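PDB 2AXO: hypothetical protein Atu2684 from Agrobacterium tumefaciens, which is of unknown function but belongs to the DUF1223 family, which falls within the thioredoxin clan. Local coordinates for residues Q146-P151 and V251-L256; V150-K155 and C234-Q239; I165-G170 and G214-V219; D173-Y178 and Y204-V209. All coordinates share one frame; numbering follows the deposited sequence.

Contact 1: residues Q146-P151 and V251-L256; sequences QGLNVP and VGASIL
V150 and V251 cross obliquely and meet methyl to methyl, CG2 of V150 lying 3.8 Å from CG2 of V251. In V251 the touching CG2 lies between the backbone N and the carbonyl carbon. L148 divides its contacts: its CD2 is 3.9 Å from G252 N, while its CD1 is 4.1 Å from A253 CB. L148 is also the centre of an inverse gamma turn, and 147-150 runs 76° from the direction of 251-253. One direct hydrogen bond joins the two segments, V150 N to V251 O at 2.9 Å, with a fairly straight N-H...O angle of 167°. Beyond it the backbones part, and one water spans the gap, donating to V150 O at 2.7 Å and accepting from A253 N at 2.9 Å. V150 O also sits 3.4 Å from G252 CA, a close approach over a residue without a side chain. Strand 247-257 is an outermost strand of its sheet within this chain; V251 O is met here by the N-H of the loop and A253 N by the water, so two polar groups of the edge are satisfied without a further strand.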
loop_
_atom_site.group_PDB
_atom_site.type_symbol
_atom_site.label_atom_id
_atom_site.label_comp_id
_atom_site.label_asym_id
_atom_site.label_seq_id
_atom_site.Cartn_x
_atom_site.Cartn_y
_atom_site.Cartn_z
ATOM N N GLN A 146 2.765 3.465 -29.882
ATOM C CA GLN A 146 2.506 3.782 -28.485
ATOM C C GLN A 146 3.819 3.779 -27.714
ATOM O O GLN A 146 3.852 3.520 -26.509
ATOM C CB GLN A 146 1.544 2.766 -27.869
ATOM C CG GLN A 146 0.282 2.540 -28.691
ATOM C CD GLN A 146 -0.794 1.792 -27.929
ATOM O OE1 GLN A 146 -0.523 0.788 -27.273
ATOM N NE2 GLN A 146 -2.027 2.279 -28.021
ATOM N N GLY A 147 4.902 4.061 -28.429
ATOM C CA GLY A 147 6.209 4.113 -27.805
ATOM C C GLY A 147 6.494 5.550 -27.421
ATOM O O GLY A 147 5.573 6.340 -27.227
ATOM N N LEU A 148 7.769 5.893 -27.314
ATOM C CA LEU A 148 8.173 7.246 -26.957
ATOM C C LEU A 148 8.233 8.093 -28.238
ATOM O O LEU A 148 9.297 8.266 -28.831
ATOM C CB LEU A 148 9.539 7.194 -26.267
ATOM C CG LEU A 148 9.578 6.234 -25.067
ATOM C CD1 LEU A 148 10.965 6.229 -24.445
ATOM C CD2 LEU A 148 8.536 6.666 -24.033
ATOM N N ASN A 149 7.082 8.623 -28.641
ATOM C CA ASN A 149 6.961 9.412 -29.869
ATOM C C ASN A 149 7.380 10.876 -29.803
ATOM O O ASN A 149 7.594 11.509 -30.839
ATOM C CB ASN A 149 5.523 9.338 -30.376
ATOM C CG ASN A 149 5.133 7.947 -30.806
ATOM O OD1 ASN A 149 3.952 7.627 -30.891
ATOM N ND2 ASN A 149 6.125 7.112 -31.095
ATOM N N VAL A 150 7.490 11.420 -28.599
ATOM C CA VAL A 150 7.879 12.817 -28.435
ATOM C C VAL A 150 9.327 12.909 -27.984
ATOM O O VAL A 150 9.705 12.342 -26.962
ATOM C CB VAL A 150 6.997 13.520 -27.387
ATOM C CG1 VAL A 150 7.352 14.996 -27.314
ATOM C CG2 VAL A 150 5.528 13.337 -27.733
ATOM N N PRO A 151 10.163 13.635 -28.742
ATOM C CA PRO A 151 11.564 13.754 -28.353
ATOM C C PRO A 151 11.749 14.551 -27.065
ATOM O O PRO A 151 11.105 15.580 -26.855
ATOM C CB PRO A 151 12.206 14.429 -29.567
ATOM C CG PRO A 151 11.096 15.247 -30.132
ATOM C CD PRO A 151 9.895 14.347 -30.005
ATOM N N VAL A 251 4.724 9.422 -23.061
ATOM C CA VAL A 251 4.946 9.556 -24.502
ATOM C C VAL A 251 6.340 10.023 -24.907
ATOM O O VAL A 251 6.659 10.095 -26.100
ATOM C CB VAL A 251 3.899 10.508 -25.125
ATOM C CG1 VAL A 251 2.495 9.983 -24.855
ATOM C CG2 VAL A 251 4.058 11.902 -24.564
ATOM N N GLY A 252 7.171 10.324 -23.915
ATOM C CA GLY A 252 8.528 10.772 -24.179
ATOM C C GLY A 252 9.335 10.607 -22.912
ATOM O O GLY A 252 8.779 10.687 -21.816
ATOM N N ALA A 253 10.636 10.369 -23.039
ATOM C CA ALA A 253 11.457 10.197 -21.851
ATOM C C ALA A 253 12.939 10.361 -22.129
ATOM O O ALA A 253 13.410 10.145 -23.249
ATOM C CB ALA A 253 11.198 8.831 -21.227
ATOM N N SER A 254 13.669 10.729 -21.087
ATOM C CA SER A 254 15.097 10.936 -21.190
ATOM C C SER A 254 15.750 10.779 -19.832
ATOM O O SER A 254 15.116 10.984 -18.796
ATOM C CB SER A 254 15.374 12.342 -21.726
ATOM O OG SER A 254 16.752 12.669 -21.655
ATOM N N ILE A 255 17.021 10.398 -19.842
ATOM C CA ILE A 255 17.766 10.273 -18.606
ATOM C C ILE A 255 18.980 11.173 -18.683
ATOM O O ILE A 255 19.623 11.288 -19.722
ATOM C CB ILE A 255 18.244 8.834 -18.335
ATOM C CG1 ILE A 255 17.071 7.987 -17.830
ATOM C CG2 ILE A 255 19.371 8.847 -17.286
ATOM C CD1 ILE A 255 17.446 6.573 -17.430
ATOM N N LEU A 256 19.261 11.838 -17.575
ATOM C CA LEU A 256 20.410 12.715 -17.472
ATOM C C LEU A 256 21.200 12.188 -16.288
ATOM O O LEU A 256 20.688 12.154 -15.168
ATOM C CB LEU A 256 19.966 14.158 -17.200
ATOM C CG LEU A 256 21.097 15.161 -16.953
ATOM C CD1 LEU A 256 22.056 15.148 -18.138
ATOM C CD2 LEU A 256 20.526 16.561 -16.751
HETATM O O HOH W 1 11.314 10.498 -25.836
#

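Contact 2: residues V150-K155 and C234-Q239; sequences VPVSSK and CAVLLQ
L238, V152 and V236 lose most surface here, and V150 adds to them in a contact that contains no hydrogen bond. The strand axes approach to 8.4 Å and run 153° apart, nearly antiparallel, a separation that fits two sheets stacked face to face and not neighbours within one sheet. V152 and V236 meet at a slant, and each presents CG1, the methyl anti to its own backbone N; the two CG1 atoms of V152 and V236 are 3.7 Å apart. L238 meets V150 at about a right angle, with its CD2 methyl 3.6 Å from V150 CG1 and 3.8 Å from V150 CB. CG of L238 is anti to the backbone N (chi1 -173°), and chi2 of 60° then sets the CD carbons. V152 reaches this leucine too, more loosely, through CG2 at 4.4 Å from L238 CB. At the other end S154 offers only carbon: its CB lies 4.4 Å from V236 CG2, while its OG is hydrogen-bonded to S254 OG. The same apolar layer takes in I163 and I165 of strand 161-165, which pack on V236 and L238 respectively. V174 of strand 172-186 also touches V236, whereas the alternate residues A235 and L237 turn away from strand 152-156 and pack on strand 74-79, where both touch L76.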
loop_
_atom_site.group_PDB
_atom_site.type_symbol
_atom_site.label_atom_id
_atom_site.label_comp_id
_atom_site.label_asym_id
_atom_site.label_seq_id
_atom_site.Cartn_x
_atom_site.Cartn_y
_atom_site.Cartn_z
ATOM N N VAL A 150 7.490 11.420 -28.599
ATOM C CA VAL A 150 7.879 12.817 -28.435
ATOM C C VAL A 150 9.327 12.909 -27.984
ATOM O O VAL A 150 9.705 12.342 -26.962
ATOM C CB VAL A 150 6.997 13.520 -27.387
ATOM C CG1 VAL A 150 7.352 14.996 -27.314
ATOM C CG2 VAL A 150 5.528 13.337 -27.733
ATOM N N PRO A 151 10.163 13.635 -28.742
ATOM C CA PRO A 151 11.564 13.754 -28.353
ATOM C C PRO A 151 11.749 14.551 -27.065
ATOM O O PRO A 151 11.105 15.580 -26.855
ATOM C CB PRO A 151 12.206 14.429 -29.567
ATOM C CG PRO A 151 11.096 15.247 -30.132
ATOM C CD PRO A 151 9.895 14.347 -30.005
ATOM N N VAL A 152 12.609 14.035 -26.192
ATOM C CA VAL A 152 12.915 14.682 -24.922
ATOM C C VAL A 152 14.425 14.626 -24.761
ATOM O O VAL A 152 15.035 13.566 -24.925
ATOM C CB VAL A 152 12.253 13.957 -23.720
ATOM C CG1 VAL A 152 12.623 14.672 -22.424
ATOM C CG2 VAL A 152 10.741 13.936 -23.883
ATOM N N SER A 153 15.023 15.774 -24.466
ATOM C CA SER A 153 16.469 15.884 -24.285
ATOM C C SER A 153 16.744 16.596 -22.970
ATOM O O SER A 153 15.967 17.446 -22.546
ATOM C CB SER A 153 17.100 16.704 -25.418
ATOM O OG SER A 153 16.872 16.115 -26.688
ATOM N N SER A 154 17.859 16.259 -22.334
ATOM C CA SER A 154 18.218 16.889 -21.072
ATOM C C SER A 154 19.728 17.039 -20.981
ATOM O O SER A 154 20.481 16.198 -21.471
ATOM C CB SER A 154 17.703 16.051 -19.899
ATOM O OG SER A 154 18.162 14.709 -19.994
ATOM N N LYS A 155 20.169 18.122 -20.352
ATOM C CA LYS A 155 21.590 18.376 -20.208
ATOM C C LYS A 155 21.815 19.448 -19.161
ATOM O O LYS A 155 20.887 20.157 -18.776
ATOM C CB LYS A 155 22.171 18.860 -21.536
ATOM C CG LYS A 155 21.489 20.126 -22.044
ATOM C CD LYS A 155 22.186 20.726 -23.261
ATOM C CE LYS A 155 23.539 21.313 -22.893
ATOM N NZ LYS A 155 24.154 22.037 -24.040
ATOM N N CYS A 234 18.670 11.692 -13.095
ATOM C CA CYS A 234 17.245 11.936 -13.103
ATOM C C CYS A 234 16.706 11.441 -14.428
ATOM O O CYS A 234 17.450 11.266 -15.396
ATOM C CB CYS A 234 16.941 13.433 -12.914
ATOM S SG CYS A 234 17.232 14.508 -14.339
ATOM N N ALA A 235 15.410 11.182 -14.446
ATOM C CA ALA A 235 14.738 10.732 -15.644
ATOM C C ALA A 235 13.632 11.742 -15.870
ATOM O O ALA A 235 12.936 12.112 -14.927
ATOM C CB ALA A 235 14.148 9.342 -15.424
ATOM N N VAL A 236 13.504 12.218 -17.102
ATOM C CA VAL A 236 12.445 13.158 -17.441
ATOM C C VAL A 236 11.383 12.309 -18.111
ATOM O O VAL A 236 11.663 11.610 -19.084
ATOM C CB VAL A 236 12.920 14.238 -18.439
ATOM C CG1 VAL A 236 11.732 15.098 -18.876
ATOM C CG2 VAL A 236 13.990 15.120 -17.792
ATOM N N LEU A 237 10.170 12.352 -17.579
ATOM C CA LEU A 237 9.082 11.567 -18.132
ATOM C C LEU A 237 7.976 12.503 -18.600
ATOM O O LEU A 237 7.434 13.266 -17.802
ATOM C CB LEU A 237 8.529 10.607 -17.071
ATOM C CG LEU A 237 9.530 9.673 -16.376
ATOM C CD1 LEU A 237 8.824 8.872 -15.293
ATOM C CD2 LEU A 237 10.179 8.732 -17.398
ATOM N N LEU A 238 7.661 12.474 -19.894
ATOM C CA LEU A 238 6.581 13.320 -20.403
ATOM C C LEU A 238 5.367 12.419 -20.240
ATOM O O LEU A 238 5.051 11.609 -21.115
ATOM C CB LEU A 238 6.806 13.670 -21.875
ATOM C CG LEU A 238 5.828 14.695 -22.474
ATOM C CD1 LEU A 238 5.910 16.020 -21.718
ATOM C CD2 LEU A 238 6.171 14.896 -23.937
ATOM N N GLN A 239 4.684 12.577 -19.110
ATOM C CA GLN A 239 3.569 11.712 -18.776
ATOM C C GLN A 239 2.158 12.282 -18.778
ATOM O O GLN A 239 1.872 13.302 -18.153
ATOM C CB GLN A 239 3.881 11.060 -17.418
ATOM C CG GLN A 239 2.891 10.016 -16.938
ATOM C CD GLN A 239 3.480 9.107 -15.870
ATOM O OE1 GLN A 239 4.258 9.545 -15.011
ATOM N NE2 GLN A 239 3.095 7.838 -15.905
#

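Contact 3: residues I165-G170 and G214-V219; sequences IGAGNG and GSPMTV
I165 and M217 form an antiparallel hydrogen-bonded pair joined by two backbone bonds, the last rung between strands 161-165 and 217-221 of a three-stranded antiparallel sheet. I165 N donates to M217 O at 2.8 Å with an almost straight N-H...O angle of 171°. The return bond, M217 N to I165 O, is 2.9 Å long and more bent, at 152°. Both segments then leave regular strand geometry yet keep the same register, G166 lying nearest P216 and G168 nearest G214. A third backbone bond continues the pairing beyond the strands, G168 N to G214 O at 2.7 Å, and the same carbonyl oxygen of G214 receives a CA-H contact from A167. Of the polar groups turned elsewhere, G166 O is taken by W212 NE1 and S215 OG by D213 OD1.

On the sheet face carrying I165 and M217, the two side chains lie side by side and point the same way. M217, a selenomethionine, has CG between its backbone N and carbonyl carbon (chi1 71°), and M217 CG is 3.7 Å from I165 CD1. The selenium follows alongside, M217 SE being 4.1 Å from I165 CD1. V219, further along the strand, packs on V209. Further out, at the protein surface, the ring of P216 meets A167, with P216 CG 3.7 Å from A167 CB.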
loop_
_atom_site.group_PDB
_atom_site.type_symbol
_atom_site.label_atom_id
_atom_site.label_comp_id
_atom_site.label_asym_id
_atom_site.label_seq_id
_atom_site.Cartn_x
_atom_site.Cartn_y
_atom_site.Cartn_z
ATOM N N ILE A 165 11.817 19.625 -24.950
ATOM C CA ILE A 165 10.721 18.757 -25.361
ATOM C C ILE A 165 10.248 19.122 -26.762
ATOM O O ILE A 165 10.098 20.300 -27.085
ATOM C CB ILE A 165 9.531 18.888 -24.405
ATOM C CG1 ILE A 165 10.016 18.747 -22.960
ATOM C CG2 ILE A 165 8.491 17.822 -24.724
ATOM C CD1 ILE A 165 8.946 18.988 -21.946
ATOM N N GLY A 166 10.010 18.106 -27.583
ATOM C CA GLY A 166 9.563 18.337 -28.945
ATOM C C GLY A 166 8.065 18.504 -29.109
ATOM O O GLY A 166 7.308 18.494 -28.137
ATOM N N ALA A 167 7.635 18.647 -30.358
ATOM C CA ALA A 167 6.225 18.829 -30.678
ATOM C C ALA A 167 5.420 17.534 -30.637
ATOM O O ALA A 167 5.941 16.443 -30.890
ATOM C CB ALA A 167 6.086 19.484 -32.055
ATOM N N GLY A 168 4.136 17.675 -30.328
ATOM C CA GLY A 168 3.247 16.535 -30.256
ATOM C C GLY A 168 1.812 16.991 -30.084
ATOM O O GLY A 168 1.483 18.140 -30.378
ATOM N N ASN A 169 0.961 16.090 -29.606
ATOM C CA ASN A 169 -0.449 16.386 -29.386
ATOM C C ASN A 169 -0.877 15.987 -27.980
ATOM O O ASN A 169 -0.328 15.053 -27.396
ATOM C CB ASN A 169 -1.312 15.629 -30.395
ATOM C CG ASN A 169 -1.218 16.203 -31.789
ATOM O OD1 ASN A 169 -1.697 17.309 -32.053
ATOM N ND2 ASN A 169 -0.599 15.454 -32.694
ATOM N N GLY A 170 -1.868 16.694 -27.451
ATOM C CA GLY A 170 -2.365 16.389 -26.124
ATOM C C GLY A 170 -1.679 17.177 -25.027
ATOM O O GLY A 170 -0.956 18.141 -25.291
ATOM N N GLY A 214 1.740 20.083 -26.278
ATOM C CA GLY A 214 1.906 19.666 -27.660
ATOM C C GLY A 214 2.927 20.547 -28.350
ATOM O O GLY A 214 3.519 20.160 -29.358
ATOM N N SER A 215 3.132 21.743 -27.802
ATOM C CA SER A 215 4.092 22.690 -28.356
ATOM C C SER A 215 5.505 22.388 -27.868
ATOM O O SER A 215 5.695 21.917 -26.749
ATOM C CB SER A 215 3.733 24.121 -27.936
ATOM O OG SER A 215 2.395 24.439 -28.272
ATOM N N PRO A 216 6.515 22.645 -28.708
ATOM C CA PRO A 216 7.896 22.390 -28.295
ATOM C C PRO A 216 8.202 23.319 -27.119
ATOM O O PRO A 216 7.766 24.467 -27.112
ATOM C CB PRO A 216 8.700 22.764 -29.538
ATOM C CG PRO A 216 7.751 22.440 -30.659
ATOM C CD PRO A 216 6.452 23.000 -30.138
HETATM N N MSE A 217 8.929 22.832 -26.124
HETATM C CA MSE A 217 9.248 23.691 -24.996
HETATM C C MSE A 217 10.584 23.366 -24.365
HETATM O O MSE A 217 11.139 22.281 -24.552
HETATM C CB MSE A 217 8.127 23.638 -23.942
HETATM C CG MSE A 217 8.031 22.336 -23.157
HETATM SE SE MSE A 217 6.646 22.383 -21.779
HETATM C CE MSE A 217 7.345 23.799 -20.667
ATOM N N THR A 218 11.104 24.338 -23.629
ATOM C CA THR A 218 12.375 24.198 -22.946
ATOM C C THR A 218 12.146 24.647 -21.514
ATOM O O THR A 218 11.664 25.756 -21.274
ATOM C CB THR A 218 13.458 25.090 -23.586
ATOM O OG1 THR A 218 13.662 24.687 -24.943
ATOM C CG2 THR A 218 14.768 24.974 -22.824
ATOM N N VAL A 219 12.485 23.777 -20.570
ATOM C CA VAL A 219 12.318 24.070 -19.154
ATOM C C VAL A 219 13.672 24.196 -18.490
ATOM O O VAL A 219 14.479 23.281 -18.570
ATOM C CB VAL A 219 11.560 22.945 -18.425
ATOM C CG1 VAL A 219 11.330 23.346 -16.976
ATOM C CG2 VAL A 219 10.248 22.653 -19.117
#

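Contact 4: residues D173-Y178 and Y204-V209; sequences DVVVAY and YDVQTV
V176 and Q207 are paired through both backbone groups: V176 N donates to Q207 O at 2.8 Å, with an N-H...O angle of 171°, and Q207 N returns to V176 O at 3.0 Å. The antiparallel ladder of this beta hairpin continues to either side. V209 N donates to V174 O at 2.8 Å, Y178 N to D205 O at 2.8 Å, and Y204 N to Y178 O at 2.9 Å. Between these rungs V175 and A177 direct their backbone bonds to the other neighbour, strand 232-241, through L237 and A235; in this way both edges of strand 172-186 are used.

V175 and V206 share one face, their CG1 methyls 3.5 Å apart. On the face of V176, Y178 and Q207 the polar ends gather. CG of Q207, placed between its backbone N and carbonyl carbon, lies at the edge of the Y178 ring, and the amide stands nearly upright to that ring, the planes 87° apart. Q207 NE2 comes within 2.9 Å of Y178 OH, but the angle is poor for a hydrogen bond. The D205 carboxylate lies beside the same ring, the two planes 12° apart. Y204 receives Y178 CB over one ring face as a CH-pi contact, 4.0 Å from CB to the ring centroid.

K228, from helix 223-229, supplies the charge: it forms a salt bridge with D205 OD2, a cation-pi contact with Y178 and a weak hydrogen bond to Q207 OE1. Its positive charge is probably stabilised mainly by the D205 carboxylate and the Y178 ring, with a weaker share from the amide oxygen.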
loop_
_atom_site.group_PDB
_atom_site.type_symbol
_atom_site.label_atom_id
_atom_site.label_comp_id
_atom_site.label_asym_id
_atom_site.label_seq_id
_atom_site.Cartn_x
_atom_site.Cartn_y
_atom_site.Cartn_z
ATOM N N ASP A 173 2.370 16.121 -18.178
ATOM C CA ASP A 173 3.194 16.803 -17.204
ATOM C C ASP A 173 4.634 16.471 -17.500
ATOM O O ASP A 173 4.942 15.399 -18.014
ATOM C CB ASP A 173 2.891 16.341 -15.778
ATOM C CG ASP A 173 1.546 16.810 -15.283
ATOM O OD1 ASP A 173 1.162 17.954 -15.589
ATOM O OD2 ASP A 173 0.887 16.026 -14.575
ATOM N N VAL A 174 5.514 17.410 -17.193
ATOM C CA VAL A 174 6.930 17.173 -17.361
ATOM C C VAL A 174 7.348 16.700 -15.974
ATOM O O VAL A 174 7.500 17.501 -15.054
ATOM C CB VAL A 174 7.675 18.464 -17.738
ATOM C CG1 VAL A 174 9.170 18.189 -17.839
ATOM C CG2 VAL A 174 7.144 18.990 -19.070
ATOM N N VAL A 175 7.501 15.387 -15.826
ATOM C CA VAL A 175 7.864 14.785 -14.544
ATOM C C VAL A 175 9.352 14.442 -14.450
ATOM O O VAL A 175 9.923 13.867 -15.374
ATOM C CB VAL A 175 7.045 13.486 -14.307
ATOM C CG1 VAL A 175 7.395 12.871 -12.953
ATOM C CG2 VAL A 175 5.555 13.789 -14.392
ATOM N N VAL A 176 9.973 14.794 -13.331
ATOM C CA VAL A 176 11.381 14.485 -13.128
ATOM C C VAL A 176 11.519 13.579 -11.919
ATOM O O VAL A 176 11.064 13.915 -10.820
ATOM C CB VAL A 176 12.235 15.749 -12.890
ATOM C CG1 VAL A 176 13.696 15.356 -12.665
ATOM C CG2 VAL A 176 12.122 16.691 -14.078
ATOM N N ALA A 177 12.139 12.426 -12.135
ATOM C CA ALA A 177 12.362 11.457 -11.075
ATOM C C ALA A 177 13.855 11.456 -10.778
ATOM O O ALA A 177 14.676 11.138 -11.645
ATOM C CB ALA A 177 11.901 10.067 -11.515
ATOM N N TYR A 178 14.202 11.839 -9.554
ATOM C CA TYR A 178 15.595 11.903 -9.132
ATOM C C TYR A 178 16.001 10.580 -8.502
ATOM O O TYR A 178 15.258 10.009 -7.710
ATOM C CB TYR A 178 15.766 13.038 -8.119
ATOM C CG TYR A 178 15.376 14.397 -8.666
ATOM C CD1 TYR A 178 16.274 15.146 -9.431
ATOM C CD2 TYR A 178 14.104 14.924 -8.438
ATOM C CE1 TYR A 178 15.916 16.395 -9.954
ATOM C CE2 TYR A 178 13.732 16.170 -8.958
ATOM C CZ TYR A 178 14.641 16.897 -9.713
ATOM O OH TYR A 178 14.272 18.117 -10.233
ATOM N N TYR A 204 14.387 8.810 -5.250
ATOM C CA TYR A 204 14.169 9.360 -3.916
ATOM C C TYR A 204 13.296 10.607 -3.917
ATOM O O TYR A 204 12.954 11.132 -2.857
ATOM C CB TYR A 204 15.499 9.673 -3.231
ATOM C CG TYR A 204 16.335 10.715 -3.928
ATOM C CD1 TYR A 204 17.308 10.348 -4.857
ATOM C CD2 TYR A 204 16.172 12.068 -3.642
ATOM C CE1 TYR A 204 18.106 11.303 -5.478
ATOM C CE2 TYR A 204 16.960 13.032 -4.259
ATOM C CZ TYR A 204 17.928 12.644 -5.172
ATOM O OH TYR A 204 18.725 13.596 -5.763
ATOM N N ASP A 205 12.955 11.097 -5.105
ATOM C CA ASP A 205 12.089 12.263 -5.221
ATOM C C ASP A 205 11.550 12.381 -6.635
ATOM O O ASP A 205 12.265 12.145 -7.606
ATOM C CB ASP A 205 12.826 13.552 -4.836
ATOM C CG ASP A 205 11.892 14.752 -4.768
ATOM O OD1 ASP A 205 10.778 14.604 -4.218
ATOM O OD2 ASP A 205 12.265 15.844 -5.255
ATOM N N VAL A 206 10.274 12.740 -6.734
ATOM C CA VAL A 206 9.601 12.897 -8.019
ATOM C C VAL A 206 8.855 14.227 -7.987
ATOM O O VAL A 206 8.160 14.522 -7.017
ATOM C CB VAL A 206 8.563 11.766 -8.251
ATOM C CG1 VAL A 206 7.874 11.961 -9.592
ATOM C CG2 VAL A 206 9.242 10.402 -8.183
ATOM N N GLN A 207 8.996 15.032 -9.034
ATOM C CA GLN A 207 8.309 16.318 -9.079
ATOM C C GLN A 207 7.938 16.725 -10.494
ATOM O O GLN A 207 8.622 16.382 -11.463
ATOM C CB GLN A 207 9.169 17.414 -8.445
ATOM C CG GLN A 207 10.518 17.606 -9.106
ATOM C CD GLN A 207 11.364 18.658 -8.409
ATOM O OE1 GLN A 207 11.463 18.677 -7.181
ATOM N NE2 GLN A 207 11.994 19.522 -9.191
ATOM N N THR A 208 6.835 17.454 -10.599
ATOM C CA THR A 208 6.353 17.942 -11.879
ATOM C C THR A 208 6.920 19.340 -12.047
ATOM O O THR A 208 6.691 20.210 -11.209
ATOM C CB THR A 208 4.825 17.988 -11.897
ATOM O OG1 THR A 208 4.314 16.667 -11.688
ATOM C CG2 THR A 208 4.324 18.519 -13.228
ATOM N N VAL A 209 7.655 19.555 -13.131
ATOM C CA VAL A 209 8.299 20.840 -13.362
ATOM C C VAL A 209 7.614 21.740 -14.384
ATOM O O VAL A 209 8.049 22.868 -14.625
ATOM C CB VAL A 209 9.766 20.603 -13.765
ATOM C CG1 VAL A 209 10.489 21.916 -13.959
ATOM C CG2 VAL A 209 10.454 19.780 -12.687
#

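Overall arrangement
Contacts 1 and 2 lie closest, with centres 6 Å apart; they share V150 and P151, and their strands 247-257 and 232-241 are neighbours in one sheet. Contact 4 extends that sheet on the far side of 232-241, its centre 10 Å from contact 2, where L237 N probably hydrogen-bonds V175 O at 2.7 Å. Contact 3 belongs to the smaller sheet that packs on this one. It reaches contacts 1 and 2 through a probable hydrogen bond of 2.8 Å between G166 N and P151 O, and touches contact 4 where I165 CD1 lies 3.4 Å from V174 CG2, although their centres are about 17 Å apart. The C54-C57 disulfide lies outside all the segments.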